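Local coordinates for protein Myo-inositol phosphohydrolase (PDB 4WU3) that probably removes phosphates from inositol hexakisphosphate, as a phytase of the tyrosine-phosphatase-like family, and binds inositol tetrakisphosphate in this crystal, at residues H214-D219 / Y297-Q302; N139-N144 / M246-I251. The protein carries 2 engineered substitutions. All coordinates share one frame; numbering follows the deposited sequence.

How the contacts relate
Contact 1 and contact 2 lie side by side in the first of the two phosphatase-like regions of the chain, with centres about 11 Å apart. Their segments alternate along the sequence. Loop 214-219 meets loop 139-144 directly. The Phe215 and Trp142 rings are nearly parallel, Phe215 CE2 3.5 Å from Trp142 CZ2, and His214 NE2 is 3.0 Å from His140 O. Helix 291-313 meets the other segment of contact 2, with Arg300 NH1 3.7 Å from Gly247 CA. Contact 1 borders the inositol tetrakisphosphate. Contact 2 holds a phosphate ion, probably from the crystallisation liquor, in what looks like the P-loop of this phosphatase-like region. 4IP P5 is 8.7 Å from PO4 P.

Contact 1 (H214-D219 / Y297-Q302); sequences HFRPDD and YIERYQ. With 4IP (inositol-(1,3,4,5)-tetrakisphosphate), chain E.
Arg216 and Glu299 cross at about a right angle, and the CG and CD methylenes of Arg216 lie against the carboxylate and CG of Glu299. Arg216 CG is 3.6 Å from Glu299 CD. The guanidinium and carboxylate planes are 56° apart, and their charged ends do not pair. Arg216 CG sits between the backbone N and the carbonyl carbon (chi1 48°), and a bend at chi3 (-65°) brings the guanidinium back to its own loop, between strand 205-211 and helix 219-230. There Arg216 NE, at 2.7 Å, and NH2 grip Pro217 O side-on. Arg216 NH2 also makes a salt bridge to Asp219 OD1 at 2.8 Å. Glu299 has its own charge partner, Lys295 of the second subunit. That lysine also makes a cation-pi contact with Phe215, whose CD1 lies 3.9 Å from Glu299 OE1.

Two waters join the loop to helix 291-313. One takes the N-H of Arg216 N and donates to Glu299 OE1 at 2.7 Å. The other links Arg216 NH1 to Glu299 O. The Arg216 and Arg300 CB atoms also pack together.

One turn back along the helix from Arg300, Tyr297 OH donates to 4IP OPH at 2.9 Å, with that oxygen at the edge of the ring and in its plane. Arg300 NH2 stands 3.3 Å above one face of the same ring, offset toward its rim. Lys288 and Lys289 also bond the ligand.

The chemistry is therefore divided. The methylenes of Arg216 against Glu299, with bridging waters, join loop to helix. Arg216 ties the loop to itself, and the charge of Glu299 is paired across the subunit interface.

Contact 2 (N139-N144 / M246-I251); sequences NHDWGN and MGRTTI. With PO4 (phosphate ion), chain G.
The carboxylate of Asp141 and the guanidinium of Arg248 meet obliquely, their planes 78° apart. Asp141 OD2 is 3.9 Å from Arg248 NH1, a long salt bridge and the sole direct touch between the segments. The edge of the guanidinium belongs to the phosphate ion, whose P lies in the guanidinium plane. Arg248 NE donates to PO4 O4 at 2.8 Å and Arg248 NH1 to PO4 O3 at 2.8 Å, both nearly straight at 171°. The far nitrogen, NH2, is bound by Glu124 and by Leu211 O. In the loop, one face of the Trp142 ring carries His140 CB, 3.5 Å above the plane, and Tyr292 of the second subunit meets this ring edge-to-face.

Ser242 and Arg248 have the spacing of the cysteine and arginine in the P-loop signature of tyrosine phosphatases, with a serine where the cysteine is expected. The backbone completes the grip on the ion. Met246 N donates to PO4 O2 at 2.7 Å and Arg248 N to PO4 O4 at 2.9 Å, while the bond from Gly247 N is weak. Ser242 and Ala244 N bind it too. Arg248 thus holds O4 twice, from backbone and side chain, because a bend at chi3 (-71°) curls the chain round that oxygen. A leucine in its place would probably leave O3 and O4 without their side-chain donors and Glu124 without its mate. The ion lies at the start of a helix, whose first N-H groups point at it and would probably stabilise its negative charge.

Met246 is the N-cap of helix 247-261, and its O accepts from Thr250 N and OG1. The helix packs through Ile251 on helix 291-313 and through Thr249 and Thr250 on strand 65-66. Loop 139-144 follows strand 132-137 and leads to helix 149-161, where Asn144 packs.

Contact 1 (H214-D219 / Y297-Q302)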
loop_
_atom_site.group_PDB
_atom_site.type_symbol
_atom_site.label_atom_id
_atom_site.label_comp_id
_atom_site.label_asym_id
_atom_site.label_seq_id
_atom_site.Cartn_x
_atom_site.Cartn_y
_atom_site.Cartn_z
ATOM N N HIS A 214 2.679 -9.771 5.050
ATOM C CA HIS A 214 2.924 -8.874 3.909
ATOM C C HIS A 214 3.302 -7.420 4.230
ATOM O O HIS A 214 3.694 -6.692 3.332
ATOM C CB HIS A 214 1.732 -8.895 2.953
ATOM C CG HIS A 214 1.396 -10.264 2.443
ATOM N ND1 HIS A 214 2.266 -11.014 1.675
ATOM C CD2 HIS A 214 0.277 -11.012 2.582
ATOM C CE1 HIS A 214 1.699 -12.170 1.378
ATOM N NE2 HIS A 214 0.488 -12.189 1.905
ATOM N N PHE A 215 3.214 -7.008 5.490
ATOM C CA PHE A 215 3.400 -5.617 5.853
ATOM C C PHE A 215 4.411 -5.464 6.969
ATOM O O PHE A 215 4.714 -6.420 7.680
ATOM C CB PHE A 215 2.094 -5.002 6.343
ATOM C CG PHE A 215 1.014 -4.932 5.303
ATOM C CD1 PHE A 215 1.220 -4.259 4.109
ATOM C CD2 PHE A 215 -0.216 -5.514 5.536
ATOM C CE1 PHE A 215 0.225 -4.185 3.168
ATOM C CE2 PHE A 215 -1.217 -5.438 4.603
ATOM C CZ PHE A 215 -0.996 -4.777 3.413
ATOM N N ARG A 216 4.917 -4.247 7.119
ATOM C CA ARG A 216 5.785 -3.885 8.233
ATOM C C ARG A 216 4.980 -3.892 9.512
ATOM O O ARG A 216 3.766 -3.745 9.478
ATOM C CB ARG A 216 6.345 -2.477 8.025
ATOM C CG ARG A 216 5.269 -1.453 7.649
ATOM C CD ARG A 216 5.696 -0.039 7.994
ATOM N NE ARG A 216 5.825 0.114 9.439
ATOM C CZ ARG A 216 6.120 1.254 10.050
ATOM N NH1 ARG A 216 6.325 2.361 9.344
ATOM N NH2 ARG A 216 6.196 1.289 11.371
ATOM N N PRO A 217 5.653 -4.027 10.656
ATOM C CA PRO A 217 4.976 -3.768 11.930
ATOM C C PRO A 217 4.556 -2.291 12.046
ATOM O O PRO A 217 5.288 -1.411 11.591
ATOM C CB PRO A 217 6.062 -4.068 12.957
ATOM C CG PRO A 217 7.327 -3.743 12.246
ATOM C CD PRO A 217 7.110 -4.157 10.823
ATOM N N ASP A 218 3.381 -2.026 12.616
ATOM C CA ASP A 218 2.985 -0.655 12.930
ATOM C C ASP A 218 3.775 -0.174 14.138
ATOM O O ASP A 218 4.265 -0.977 14.933
ATOM C CB ASP A 218 1.485 -0.567 13.224
ATOM C CG ASP A 218 0.639 -0.757 11.982
ATOM O OD1 ASP A 218 1.122 -0.426 10.877
ATOM O OD2 ASP A 218 -0.510 -1.240 12.106
ATOM N N ASP A 219 3.886 1.140 14.269
ATOM C CA ASP A 219 4.679 1.764 15.330
ATOM C C ASP A 219 4.431 1.207 16.753
ATOM O O ASP A 219 5.385 0.954 17.484
ATOM C CB ASP A 219 4.469 3.284 15.319
ATOM C CG ASP A 219 5.049 3.960 14.083
ATOM O OD1 ASP A 219 5.669 3.277 13.240
ATOM O OD2 ASP A 219 4.897 5.199 13.946
ATOM N N TYR A 297 6.166 -3.472 -0.388
ATOM C CA TYR A 297 7.615 -3.716 -0.378
ATOM C C TYR A 297 8.361 -2.406 -0.111
ATOM O O TYR A 297 9.356 -2.363 0.618
ATOM C CB TYR A 297 8.094 -4.290 -1.707
ATOM C CG TYR A 297 8.070 -5.785 -1.793
ATOM C CD1 TYR A 297 6.912 -6.495 -1.511
ATOM C CD2 TYR A 297 9.190 -6.489 -2.186
ATOM C CE1 TYR A 297 6.874 -7.870 -1.610
ATOM C CE2 TYR A 297 9.173 -7.872 -2.285
ATOM C CZ TYR A 297 8.009 -8.552 -1.990
ATOM O OH TYR A 297 7.973 -9.908 -2.085
ATOM N N ILE A 298 7.860 -1.340 -0.723
ATOM C CA ILE A 298 8.403 -0.018 -0.509
ATOM C C ILE A 298 8.234 0.395 0.950
ATOM O O ILE A 298 9.187 0.792 1.586
ATOM C CB ILE A 298 7.733 0.996 -1.437
ATOM C CG1 ILE A 298 8.222 0.758 -2.867
ATOM C CG2 ILE A 298 8.051 2.404 -0.977
ATOM C CD1 ILE A 298 7.357 1.377 -3.941
ATOM N N GLU A 299 7.017 0.275 1.468
ATOM C CA GLU A 299 6.713 0.645 2.848
ATOM C C GLU A 299 7.647 -0.044 3.842
ATOM O O GLU A 299 8.201 0.600 4.736
ATOM C CB GLU A 299 5.241 0.318 3.182
ATOM C CG GLU A 299 4.773 0.821 4.550
ATOM C CD GLU A 299 3.443 0.238 4.995
ATOM O OE1 GLU A 299 3.016 -0.796 4.431
ATOM O OE2 GLU A 299 2.822 0.799 5.923
ATOM N N ARG A 300 7.839 -1.347 3.709
ATOM C CA ARG A 300 8.664 -2.031 4.692
ATOM C C ARG A 300 10.165 -1.731 4.528
ATOM O O ARG A 300 10.918 -1.789 5.505
ATOM C CB ARG A 300 8.399 -3.532 4.682
ATOM C CG ARG A 300 9.111 -4.262 3.589
ATOM C CD ARG A 300 8.740 -5.726 3.539
ATOM N NE ARG A 300 9.433 -6.330 2.413
ATOM C CZ ARG A 300 9.226 -7.560 1.969
ATOM N NH1 ARG A 300 8.324 -8.340 2.558
ATOM N NH2 ARG A 300 9.927 -7.996 0.928
ATOM N N TYR A 301 10.614 -1.400 3.319
ATOM C CA TYR A 301 12.008 -0.995 3.152
ATOM C C TYR A 301 12.247 0.337 3.848
ATOM O O TYR A 301 13.229 0.522 4.553
ATOM C CB TYR A 301 12.386 -0.873 1.683
ATOM C CG TYR A 301 13.829 -0.475 1.440
ATOM C CD1 TYR A 301 14.865 -1.029 2.182
ATOM C CD2 TYR A 301 14.156 0.420 0.430
ATOM C CE1 TYR A 301 16.183 -0.678 1.951
ATOM C CE2 TYR A 301 15.474 0.771 0.181
ATOM C CZ TYR A 301 16.480 0.222 0.945
ATOM O OH TYR A 301 17.783 0.574 0.699
ATOM N N GLN A 302 11.339 1.267 3.632
ATOM C CA GLN A 302 11.437 2.564 4.257
ATOM C C GLN A 302 11.375 2.428 5.769
ATOM O O GLN A 302 12.019 3.184 6.487
ATOM C CB GLN A 302 10.318 3.471 3.746
ATOM C CG GLN A 302 10.515 3.882 2.300
ATOM C CD GLN A 302 9.410 4.772 1.772
ATOM O OE1 GLN A 302 8.270 4.709 2.214
ATOM N NE2 GLN A 302 9.749 5.593 0.802
HETATM C C1 4IP E . 5.570 -14.551 -6.497
HETATM O O1 4IP E . 6.734 -14.876 -7.254
HETATM C C2 4IP E . 4.467 -14.131 -7.457
HETATM O O2 4IP E . 4.927 -13.040 -8.250
HETATM C C3 4IP E . 3.214 -13.705 -6.709
HETATM O O3 4IP E . 2.259 -13.219 -7.650
HETATM C C4 4IP E . 3.520 -12.616 -5.685
HETATM O O4 4IP E . 2.335 -12.325 -4.947
HETATM C C5 4IP E . 4.634 -13.035 -4.733
HETATM O O5 4IP E . 4.940 -11.956 -3.850
HETATM C C6 4IP E . 5.882 -13.428 -5.513
HETATM O O6 4IP E . 6.907 -13.845 -4.617
HETATM P P1 4IP E . 6.886 -16.329 -7.929
HETATM O O1P 4IP E . 5.469 -16.828 -8.073
HETATM O O2P 4IP E . 7.577 -16.055 -9.243
HETATM O O3P 4IP E . 7.719 -17.090 -6.925
HETATM P P3 4IP E . 1.168 -14.209 -8.300
HETATM O O4P 4IP E . 0.750 -13.494 -9.562
HETATM O O5P 4IP E . 0.088 -14.306 -7.246
HETATM O O6P 4IP E . 1.927 -15.493 -8.533
HETATM P P4 4IP E . 1.371 -11.112 -5.387
HETATM O O7P 4IP E . 2.312 -10.014 -5.812
HETATM O O8P 4IP E . 0.585 -10.819 -4.128
HETATM O O9P 4IP E . 0.553 -11.660 -6.532
HETATM P P5 4IP E . 5.081 -12.205 -2.260
HETATM O OPF 4IP E . 6.311 -13.069 -2.127
HETATM O OPG 4IP E . 3.789 -12.898 -1.885
HETATM O OPH 4IP E . 5.240 -10.822 -1.678
HETATM O O HOH W 1 6.364 -8.069 5.405
HETATM O O HOH W 2 7.337 2.730 6.534
HETATM O O HOH W 3 4.746 -2.889 4.514
#

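Contact 2 (N139-N144 / M246-I251)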
loop_
_atom_site.group_PDB
_atom_site.type_symbol
_atom_site.label_atom_id
_atom_site.label_comp_id
_atom_site.label_asym_id
_atom_site.label_seq_id
_atom_site.Cartn_x
_atom_site.Cartn_y
_atom_site.Cartn_z
ATOM N N ASN A 139 -7.474 -15.699 2.090
ATOM C CA ASN A 139 -6.695 -15.181 0.962
ATOM C C ASN A 139 -5.647 -14.175 1.412
ATOM O O ASN A 139 -5.915 -13.349 2.277
ATOM C CB ASN A 139 -7.603 -14.534 -0.085
ATOM C CG ASN A 139 -8.451 -15.548 -0.831
ATOM O OD1 ASN A 139 -8.046 -16.702 -1.032
ATOM N ND2 ASN A 139 -9.646 -15.122 -1.242
ATOM N N HIS A 140 -4.463 -14.250 0.807
ATOM C CA HIS A 140 -3.319 -13.408 1.171
ATOM C C HIS A 140 -2.868 -13.601 2.611
ATOM O O HIS A 140 -2.140 -12.760 3.124
ATOM C CB HIS A 140 -3.629 -11.920 1.002
ATOM C CG HIS A 140 -3.975 -11.515 -0.392
ATOM N ND1 HIS A 140 -3.029 -11.397 -1.387
ATOM C CD2 HIS A 140 -5.155 -11.146 -0.946
ATOM C CE1 HIS A 140 -3.617 -11.003 -2.503
ATOM N NE2 HIS A 140 -4.908 -10.848 -2.264
ATOM N N ASP A 141 -3.294 -14.690 3.251
ATOM C CA ASP A 141 -2.976 -14.963 4.665
ATOM C C ASP A 141 -3.408 -13.835 5.605
ATOM O O ASP A 141 -2.694 -13.489 6.566
ATOM C CB ASP A 141 -1.488 -15.260 4.852
ATOM C CG ASP A 141 -1.171 -15.792 6.239
ATOM O OD1 ASP A 141 -2.081 -16.345 6.917
ATOM O OD2 ASP A 141 0.000 -15.655 6.654
ATOM N N TRP A 142 -4.587 -13.275 5.330
ATOM C CA TRP A 142 -5.121 -12.175 6.121
ATOM C C TRP A 142 -6.335 -12.596 6.951
ATOM O O TRP A 142 -7.324 -11.856 7.076
ATOM C CB TRP A 142 -5.460 -10.988 5.215
ATOM C CG TRP A 142 -4.233 -10.210 4.740
ATOM C CD1 TRP A 142 -3.015 -10.153 5.347
ATOM C CD2 TRP A 142 -4.144 -9.374 3.585
ATOM N NE1 TRP A 142 -2.170 -9.334 4.643
ATOM C CE2 TRP A 142 -2.838 -8.842 3.555
ATOM C CE3 TRP A 142 -5.038 -9.036 2.558
ATOM C CZ2 TRP A 142 -2.403 -7.996 2.539
ATOM C CZ3 TRP A 142 -4.611 -8.185 1.559
ATOM C CH2 TRP A 142 -3.313 -7.669 1.554
ATOM N N GLY A 143 -6.234 -13.778 7.553
ATOM C CA GLY A 143 -7.338 -14.344 8.328
ATOM C C GLY A 143 -7.825 -13.426 9.435
ATOM O O GLY A 143 -8.992 -13.475 9.814
ATOM N N ASN A 144 -6.922 -12.604 9.966
ATOM C CA ASN A 144 -7.252 -11.678 11.043
ATOM C C ASN A 144 -7.096 -10.229 10.592
ATOM O O ASN A 144 -6.752 -9.335 11.376
ATOM C CB ASN A 144 -6.406 -11.976 12.282
ATOM C CG ASN A 144 -6.920 -13.180 13.052
ATOM O OD1 ASN A 144 -8.120 -13.438 13.064
ATOM N ND2 ASN A 144 -6.019 -13.917 13.702
ATOM N N MET A 246 10.335 -15.294 5.754
ATOM C CA MET A 246 10.770 -14.389 4.698
ATOM C C MET A 246 10.602 -12.921 5.090
ATOM O O MET A 246 11.518 -12.339 5.658
ATOM C CB MET A 246 10.035 -14.714 3.394
ATOM C CG MET A 246 10.422 -16.084 2.857
ATOM S SD MET A 246 9.632 -16.561 1.305
ATOM C CE MET A 246 10.462 -15.436 0.183
ATOM N N GLY A 247 9.446 -12.326 4.802
ATOM C CA GLY A 247 9.232 -10.891 5.033
ATOM C C GLY A 247 9.303 -10.391 6.478
ATOM O O GLY A 247 10.214 -9.648 6.862
ATOM N N ARG A 248 8.319 -10.775 7.279
ATOM C CA ARG A 248 8.244 -10.277 8.643
ATOM C C ARG A 248 9.469 -10.720 9.411
ATOM O O ARG A 248 9.999 -9.962 10.228
ATOM C CB ARG A 248 6.972 -10.760 9.345
ATOM C CG ARG A 248 5.698 -10.168 8.782
ATOM C CD ARG A 248 4.463 -10.956 9.222
ATOM N NE ARG A 248 4.354 -12.275 8.586
ATOM C CZ ARG A 248 3.378 -13.142 8.844
ATOM N NH1 ARG A 248 3.346 -14.312 8.224
ATOM N NH2 ARG A 248 2.432 -12.841 9.735
ATOM N N THR A 249 9.930 -11.942 9.141
ATOM C CA THR A 249 11.105 -12.481 9.836
ATOM C C THR A 249 12.357 -11.667 9.500
ATOM O O THR A 249 13.143 -11.329 10.380
ATOM C CB THR A 249 11.316 -13.979 9.532
ATOM O OG1 THR A 249 10.297 -14.749 10.183
ATOM C CG2 THR A 249 12.657 -14.460 10.036
ATOM N N THR A 250 12.528 -11.319 8.235
ATOM C CA THR A 250 13.721 -10.586 7.820
ATOM C C THR A 250 13.706 -9.144 8.305
ATOM O O THR A 250 14.746 -8.596 8.653
ATOM C CB THR A 250 13.900 -10.633 6.298
ATOM O OG1 THR A 250 14.062 -11.998 5.906
ATOM C CG2 THR A 250 15.127 -9.839 5.863
ATOM N N ILE A 251 12.529 -8.531 8.339
ATOM C CA ILE A 251 12.405 -7.224 8.937
ATOM C C ILE A 251 12.964 -7.256 10.347
ATOM O O ILE A 251 13.711 -6.356 10.736
ATOM C CB ILE A 251 10.940 -6.750 9.027
ATOM C CG1 ILE A 251 10.421 -6.338 7.651
ATOM C CG2 ILE A 251 10.832 -5.587 9.995
ATOM C CD1 ILE A 251 8.916 -6.185 7.604
HETATM P P PO4 G . 6.544 -14.138 6.081
HETATM O O1 PO4 G . 6.607 -14.163 4.572
HETATM O O2 PO4 G . 7.912 -14.556 6.572
HETATM O O3 PO4 G . 5.482 -15.073 6.594
HETATM O O4 PO4 G . 6.238 -12.752 6.621
#